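Side-chain contacts in alpha-1,3-glucanase (Bacillus circulans, PDB 5ZRU), which hydrolyses alpha-1,3-glucan, the chain described here being the GH87 catalytic unit of a longer enzyme that probably also binds carbohydrate through other domains: residues Thr23-Arg28 / Thr67-Glu72; Pro38-Ala43 / Asn496-Ala501; Ser47-Gln52 / Gly167-Glu172. All coordinates share one frame; numbering follows the deposited sequence.

Interaction 1: residues Thr23-Arg28 / Thr67-Glu72; sequences TDDAAR and TIRPGE. With CA (calcium ion), chain M.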
# COMPACT_ATOMS: atom_id res chain seq x y z
N THR A 23 -10.56 16.31 -3.84
CA THR A 23 -10.17 17.71 -3.74
C THR A 23 -11.12 18.62 -4.50
O THR A 23 -11.57 19.65 -3.98
CB THR A 23 -8.74 17.88 -4.24
OG1 THR A 23 -7.86 17.06 -3.44
CG2 THR A 23 -8.30 19.32 -4.13
N ASP A 24 -11.44 18.26 -5.74
CA ASP A 24 -12.24 19.15 -6.58
C ASP A 24 -13.72 19.12 -6.23
O ASP A 24 -14.45 20.02 -6.66
CB ASP A 24 -12.03 18.80 -8.05
CG ASP A 24 -10.59 19.04 -8.51
OD1 ASP A 24 -10.07 20.15 -8.26
OD2 ASP A 24 -9.99 18.13 -9.10
N ASP A 25 -14.18 18.13 -5.46
CA ASP A 25 -15.56 18.11 -4.96
C ASP A 25 -15.78 19.11 -3.82
O ASP A 25 -16.93 19.34 -3.44
CB ASP A 25 -15.94 16.71 -4.46
CG ASP A 25 -15.95 15.67 -5.57
OD1 ASP A 25 -16.33 15.99 -6.71
OD2 ASP A 25 -15.59 14.50 -5.28
N ALA A 26 -14.72 19.68 -3.27
CA ALA A 26 -14.85 20.49 -2.06
C ALA A 26 -15.01 21.96 -2.39
O ALA A 26 -14.37 22.49 -3.31
CB ALA A 26 -13.62 20.32 -1.16
N ALA A 27 -15.86 22.63 -1.62
CA ALA A 27 -15.81 24.08 -1.52
C ALA A 27 -14.70 24.48 -0.56
O ALA A 27 -14.51 23.86 0.49
CB ALA A 27 -17.15 24.62 -1.03
N ARG A 28 -13.95 25.52 -0.93
CA ARG A 28 -12.84 26.04 -0.15
C ARG A 28 -13.18 27.42 0.41
O ARG A 28 -13.78 28.24 -0.29
CB ARG A 28 -11.57 26.19 -1.00
CG ARG A 28 -11.16 25.00 -1.80
CD ARG A 28 -9.81 25.24 -2.44
NE ARG A 28 -9.86 26.18 -3.57
CZ ARG A 28 -10.26 25.85 -4.79
NH1 ARG A 28 -10.68 24.61 -5.05
NH2 ARG A 28 -10.26 26.76 -5.76
N THR A 67 -20.48 18.25 0.36
CA THR A 67 -21.89 17.92 0.54
C THR A 67 -22.11 16.46 0.16
O THR A 67 -21.76 16.04 -0.95
CB THR A 67 -22.79 18.82 -0.30
OG1 THR A 67 -22.53 20.18 0.04
CG2 THR A 67 -24.26 18.53 0.00
N ILE A 68 -22.70 15.69 1.09
CA ILE A 68 -22.91 14.27 0.85
C ILE A 68 -23.84 14.08 -0.34
O ILE A 68 -24.88 14.74 -0.45
CB ILE A 68 -23.48 13.61 2.11
CG1 ILE A 68 -22.56 13.88 3.30
CG2 ILE A 68 -23.68 12.12 1.89
CD1 ILE A 68 -21.14 13.33 3.10
N ARG A 69 -23.46 13.18 -1.24
CA ARG A 69 -24.20 12.93 -2.47
C ARG A 69 -25.43 12.06 -2.22
O ARG A 69 -25.51 11.35 -1.22
CB ARG A 69 -23.31 12.24 -3.50
CG ARG A 69 -22.04 12.96 -3.87
CD ARG A 69 -21.20 12.07 -4.76
NE ARG A 69 -19.88 12.63 -4.98
CZ ARG A 69 -18.76 12.13 -4.47
NH1 ARG A 69 -18.79 11.02 -3.74
NH2 ARG A 69 -17.61 12.73 -4.73
N PRO A 70 -26.41 12.09 -3.14
CA PRO A 70 -27.54 11.15 -3.06
C PRO A 70 -27.05 9.71 -2.97
O PRO A 70 -26.11 9.30 -3.65
CB PRO A 70 -28.30 11.40 -4.36
CG PRO A 70 -27.97 12.81 -4.73
CD PRO A 70 -26.56 13.05 -4.25
N GLY A 71 -27.71 8.94 -2.10
CA GLY A 71 -27.37 7.54 -1.94
C GLY A 71 -26.07 7.26 -1.22
O GLY A 71 -25.67 6.10 -1.13
N GLU A 72 -25.39 8.28 -0.70
CA GLU A 72 -24.11 8.09 -0.02
C GLU A 72 -24.22 8.56 1.43
O GLU A 72 -25.29 8.93 1.91
CB GLU A 72 -22.99 8.83 -0.77
CG GLU A 72 -22.79 8.29 -2.17
CD GLU A 72 -21.67 8.96 -2.93
OE1 GLU A 72 -20.79 9.59 -2.30
OE2 GLU A 72 -21.69 8.85 -4.17
CA CA M . -6.49 15.31 -4.48
O HOH W 1 -19.08 17.58 -2.31
O HOH W 2 -7.78 15.44 -6.59
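D25 and R69 face each other through a single salt bridge at the surface, with OD2 of D25 lying 2.7 Å from NH2 of R69. The aspartate oxygen comes in at the edge of the guanidinium group, in its plane, yet the side chains cross at about a right angle and the carboxylate and guanidinium planes are 80° apart. With this twist the pairing is through one oxygen, not side by side: OD1 of D25 stays 4.0 Å from NH2 of R69. The arginine spans the distance because its chain is extended from CG to NE (chi3 -171°).

The two segments belong to the D1 part of the catalytic unit, whose two antiparallel sheets are consistent with a galactose-binding-type beta-sandwich; strands 27-29 and 63-67 are antiparallel neighbours in one. The salt bridge sits where the chain enters the first strand and leaves the second, and water 1 adds a second link, donating to O of D25 (3.0 Å) and accepting from N of T67 (3.1 Å). The 3-10 turn ending at D25 begins at T23, whose OG1 binds the calcium ion.

R69 also opens a type II turn that folds E72 back beside it. NH1 of R69 then reaches OE1 of E72 at 2.8 Å, on the syn lone pair of that oxygen. Two carboxylates thus hold different terminal nitrogens of one guanidinium, which is likely to limit its rotation and offset the mutual repulsion of the two acids. NH2 of R69 also donates to O of R20, and Y21 meets R69 in a cation-pi contact.

Interaction 2: residues Pro38-Ala43 / Asn496-Ala501; sequences PNFDQA and NTQRSA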
# COMPACT_ATOMS: atom_id res chain seq x y z
N PRO A 38 1.00 19.84 -11.26
CA PRO A 38 0.62 19.20 -12.52
C PRO A 38 1.79 18.63 -13.30
O PRO A 38 1.58 17.78 -14.17
CB PRO A 38 -0.09 20.33 -13.29
CG PRO A 38 0.47 21.57 -12.74
CD PRO A 38 0.76 21.30 -11.28
N ASN A 39 3.02 19.07 -13.03
CA ASN A 39 4.19 18.50 -13.69
C ASN A 39 4.86 17.41 -12.86
O ASN A 39 5.97 16.98 -13.20
CB ASN A 39 5.20 19.60 -14.01
CG ASN A 39 5.77 20.24 -12.76
OD1 ASN A 39 5.32 19.97 -11.64
ND2 ASN A 39 6.75 21.12 -12.94
N PHE A 40 4.22 16.96 -11.78
CA PHE A 40 4.70 15.86 -10.94
C PHE A 40 6.02 16.18 -10.23
O PHE A 40 6.75 15.26 -9.84
CB PHE A 40 4.84 14.56 -11.76
CG PHE A 40 3.59 14.18 -12.49
CD1 PHE A 40 2.60 13.46 -11.85
CD2 PHE A 40 3.40 14.56 -13.81
CE1 PHE A 40 1.43 13.10 -12.51
CE2 PHE A 40 2.23 14.21 -14.48
CZ PHE A 40 1.25 13.49 -13.83
N ASP A 41 6.32 17.46 -10.03
CA ASP A 41 7.58 17.86 -9.42
C ASP A 41 7.60 17.45 -7.95
O ASP A 41 6.80 17.95 -7.15
CB ASP A 41 7.75 19.37 -9.58
CG ASP A 41 8.99 19.93 -8.89
OD1 ASP A 41 9.78 19.17 -8.28
OD2 ASP A 41 9.17 21.17 -8.96
N GLN A 42 8.53 16.56 -7.59
CA GLN A 42 8.50 15.98 -6.25
C GLN A 42 9.00 16.93 -5.18
O GLN A 42 8.91 16.61 -3.99
CB GLN A 42 9.32 14.68 -6.21
CG GLN A 42 8.68 13.60 -7.07
CD GLN A 42 9.52 12.35 -7.17
OE1 GLN A 42 10.00 11.84 -6.17
NE2 GLN A 42 9.71 11.86 -8.40
N ALA A 43 9.52 18.10 -5.56
CA ALA A 43 9.79 19.12 -4.56
C ALA A 43 8.50 19.65 -3.94
O ALA A 43 8.55 20.20 -2.83
CB ALA A 43 10.58 20.28 -5.18
N ASN A 496 -2.20 8.92 -18.92
CA ASN A 496 -1.51 10.11 -18.42
C ASN A 496 -0.21 9.76 -17.69
O ASN A 496 0.03 10.20 -16.56
CB ASN A 496 -2.43 10.95 -17.53
CG ASN A 496 -3.34 11.85 -18.34
OD1 ASN A 496 -3.03 12.18 -19.48
ND2 ASN A 496 -4.47 12.24 -17.75
N THR A 497 0.64 9.01 -18.37
CA THR A 497 1.92 8.59 -17.81
C THR A 497 2.88 9.77 -17.71
O THR A 497 2.92 10.64 -18.58
CB THR A 497 2.51 7.46 -18.65
OG1 THR A 497 1.72 6.28 -18.49
CG2 THR A 497 3.96 7.17 -18.23
N GLN A 498 3.66 9.79 -16.62
CA GLN A 498 4.57 10.90 -16.36
C GLN A 498 5.68 10.97 -17.40
O GLN A 498 5.90 12.02 -18.02
CB GLN A 498 5.15 10.77 -14.94
CG GLN A 498 4.05 10.76 -13.86
CD GLN A 498 4.60 10.74 -12.44
OE1 GLN A 498 5.71 11.21 -12.18
NE2 GLN A 498 3.81 10.21 -11.51
N ARG A 499 6.41 9.87 -17.60
CA ARG A 499 7.42 9.83 -18.65
C ARG A 499 6.99 8.80 -19.71
O ARG A 499 5.99 9.03 -20.39
CB ARG A 499 8.81 9.54 -18.07
CG ARG A 499 9.97 9.80 -19.07
CD ARG A 499 10.02 11.27 -19.55
NE ARG A 499 11.23 11.55 -20.33
CZ ARG A 499 12.42 11.78 -19.79
NH1 ARG A 499 12.56 11.79 -18.47
NH2 ARG A 499 13.49 12.02 -20.55
N SER A 500 7.70 7.69 -19.87
CA SER A 500 7.31 6.71 -20.88
C SER A 500 6.37 5.65 -20.29
O SER A 500 6.52 5.24 -19.14
CB SER A 500 8.53 6.03 -21.51
OG SER A 500 9.29 6.98 -22.26
N ALA A 501 5.41 5.20 -21.10
CA ALA A 501 4.41 4.25 -20.60
C ALA A 501 5.03 2.88 -20.32
O ALA A 501 4.78 2.27 -19.27
CB ALA A 501 3.25 4.12 -21.59
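F40 and Q498 mark the closest approach of two irregular loops, their CA atoms 7.3 Å apart. Both side chains leave the backbone toward the opposing loop and meet as stacked flat groups, the amide plane only 8° from that of the ring. CG of Q498 sits over the middle of the phenyl face, 3.5 Å from the centroid of the F40 ring and 7° off its normal, a CH-pi position. The glutamine is extended beyond CG (chi2 -175°), which carries its amide from over the ring centre out over the CG-CD1 side. CD of Q498 lies 3.4 Å from CD1 of F40; beyond it OE1 of Q498 leans to CB of F40 at 3.5 Å, while NE2 of Q498 stays along CD1 of F40, also at 3.5 Å.

Two successive Asx turns shape the loop around the phenylalanine: OD1 of N39 accepts from N of D41, and OD1 of D41 from N of A43. F40 belongs to the beta-sandwich domain, whereas Q498 lies in a turn of the parallel beta-helix, a fold of the pectate-lyase type, so the stack joins two domains. With an alanine here, the amide of Q498 would probably lose the flat surface it lies on, leaving a gap at this point of the interface.

NE2 of Q498 spends its hydrogen bonding inside its own domain, donating to O of N460, while the amide offers its flat face to the neighbour. O of N496 is buried beside the ring with no hydrogen-bond partner in the model, a small polar cost of the contact. The F40-Q498 stack thus rests on dispersion and CH-pi attraction, with a polar link beside it where NE2 of Q42 donates to O of R465.

Interaction 3: residues Ser47-Gln52 / Gly167-Glu172; sequences SEASGQ and GVDFLE. With CA (calcium ion), chain M.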
# COMPACT_ATOMS: atom_id res chain seq x y z
N SER A 47 2.76 16.83 -5.16
CA SER A 47 3.10 15.67 -5.99
C SER A 47 2.63 14.36 -5.37
O SER A 47 2.46 13.37 -6.09
CB SER A 47 4.61 15.59 -6.24
OG SER A 47 5.33 15.35 -5.03
N GLU A 48 2.43 14.33 -4.05
CA GLU A 48 1.95 13.14 -3.38
C GLU A 48 0.46 13.18 -3.04
O GLU A 48 -0.04 12.24 -2.41
CB GLU A 48 2.75 12.89 -2.09
CG GLU A 48 4.21 12.51 -2.33
CD GLU A 48 4.87 12.07 -1.05
OE1 GLU A 48 4.74 10.88 -0.67
OE2 GLU A 48 5.49 12.92 -0.39
N ALA A 49 -0.26 14.22 -3.44
CA ALA A 49 -1.71 14.23 -3.28
C ALA A 49 -2.37 13.46 -4.42
O ALA A 49 -1.85 13.40 -5.54
CB ALA A 49 -2.24 15.66 -3.25
N SER A 50 -3.54 12.87 -4.15
CA SER A 50 -4.27 12.23 -5.23
C SER A 50 -4.57 13.26 -6.32
O SER A 50 -4.93 14.41 -6.03
CB SER A 50 -5.57 11.58 -4.73
OG SER A 50 -6.50 12.56 -4.29
N GLY A 51 -4.35 12.87 -7.57
CA GLY A 51 -4.53 13.79 -8.67
C GLY A 51 -3.59 14.98 -8.64
O GLY A 51 -3.81 15.96 -9.36
N GLN A 52 -2.53 14.90 -7.82
CA GLN A 52 -1.54 15.96 -7.66
C GLN A 52 -2.19 17.29 -7.28
O GLN A 52 -1.74 18.37 -7.70
CB GLN A 52 -0.67 16.10 -8.91
CG GLN A 52 0.08 14.80 -9.26
CD GLN A 52 -0.80 13.78 -9.96
OE1 GLN A 52 -1.52 14.11 -10.91
NE2 GLN A 52 -0.76 12.54 -9.49
N GLY A 167 -2.89 20.21 5.23
CA GLY A 167 -3.46 19.97 3.92
C GLY A 167 -4.46 18.83 3.99
O GLY A 167 -4.24 17.86 4.71
N VAL A 168 -5.55 18.96 3.25
CA VAL A 168 -6.54 17.89 3.16
C VAL A 168 -6.65 17.46 1.70
O VAL A 168 -6.98 18.27 0.83
CB VAL A 168 -7.92 18.32 3.70
CG1 VAL A 168 -8.89 17.16 3.63
CG2 VAL A 168 -7.78 18.80 5.14
N ASP A 169 -6.41 16.17 1.46
CA ASP A 169 -6.53 15.59 0.12
C ASP A 169 -7.97 15.15 -0.15
O ASP A 169 -8.63 15.66 -1.07
CB ASP A 169 -5.55 14.41 0.01
CG ASP A 169 -5.37 13.91 -1.41
OD1 ASP A 169 -6.00 14.46 -2.34
OD2 ASP A 169 -4.61 12.93 -1.58
N PHE A 170 -8.49 14.22 0.65
CA PHE A 170 -9.84 13.74 0.43
C PHE A 170 -10.40 13.17 1.72
O PHE A 170 -9.67 12.94 2.69
CB PHE A 170 -9.90 12.68 -0.69
CG PHE A 170 -9.01 11.47 -0.45
CD1 PHE A 170 -9.37 10.49 0.46
CD2 PHE A 170 -7.85 11.29 -1.18
CE1 PHE A 170 -8.56 9.36 0.68
CE2 PHE A 170 -7.04 10.16 -0.98
CZ PHE A 170 -7.40 9.20 -0.05
N LEU A 171 -11.71 12.95 1.72
CA LEU A 171 -12.38 12.10 2.69
C LEU A 171 -12.94 10.87 1.98
O LEU A 171 -13.33 10.93 0.81
CB LEU A 171 -13.54 12.84 3.38
CG LEU A 171 -13.23 14.18 4.05
CD1 LEU A 171 -14.50 14.75 4.70
CD2 LEU A 171 -12.13 14.00 5.07
N GLU A 172 -12.97 9.76 2.70
CA GLU A 172 -13.71 8.57 2.30
C GLU A 172 -14.73 8.27 3.39
O GLU A 172 -14.40 8.28 4.57
CB GLU A 172 -12.77 7.39 2.04
CG GLU A 172 -12.04 7.53 0.71
CD GLU A 172 -10.94 6.52 0.48
OE1 GLU A 172 -10.49 5.88 1.44
OE2 GLU A 172 -10.52 6.36 -0.69
CA CA M . -6.49 15.31 -4.48
O HOH W 2 -7.78 15.44 -6.59
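D169 reaches from its strand to S50. CB leaves the backbone toward the 47-52 loop, and with CG anti to the backbone N (chi1 -169°) the carboxylate is delivered to the loop and the calcium ion together. CG itself comes 3.4 Å from OG of S50. At the tip the two oxygens divide the work. OD1 of D169 binds the calcium ion at 2.4 Å; it also lies 2.8 Å from OG of S50, a closeness imposed by the shared metal and not a hydrogen bond. OD2 of D169 accepts from N of S50 at 2.8 Å, on its syn side, somewhat out of the carboxylate plane, in an almost straight bond (N-H...O angle 178°). OD2 of D169 also rests against A49, 3.6 Å from its CA and a little farther from its CB. A salt bridge from R80 engages the same oxygen, so a second-shell arginine and a backbone N-H together are likely to fix the rotation of the carboxylate and so keep OD1 on the metal.

S50 answers with two ligands of its own, O at 2.4 Å and OG at a longer 2.8 Å from the calcium ion. The same hydroxyl meets the edge of the F170 ring. D169 and F170 can both turn toward this loop because they form a classic beta bulge, paired jointly with R80 on the adjacent strand.

D22, T23, the carbonyl of R53 and water 2 complete the shell. Seven oxygen ligands, drawn from side chains, main-chain carbonyls and water, are characteristic of calcium sites, and this buried one is consistent with the structural calcium found in many beta-sandwich domains of the galactose-binding type.

Overall arrangement
From the N terminus, residues 23-28 come first, and interaction 1 closes its loop at 67-72. Before that closure, the chain passes 38-43 and 47-52, the opening segments of interactions 2 and 3. Interaction 3 closes at 167-172 and interaction 2 only at 496-501, so interaction 3 is nested within interaction 2, while interaction 1 crosses both. Interactions 1 and 3 share the calcium ion and water 2, and OG1 of T23 probably hydrogen-bonds to O of D169, so that residues 23-28, the 47-52 loop and strand 166-174 meet at one metal. Interaction 2 fastens that domain to the beta-helix; its F40 also packs on Q52, connecting the interface to the calcium-binding loop.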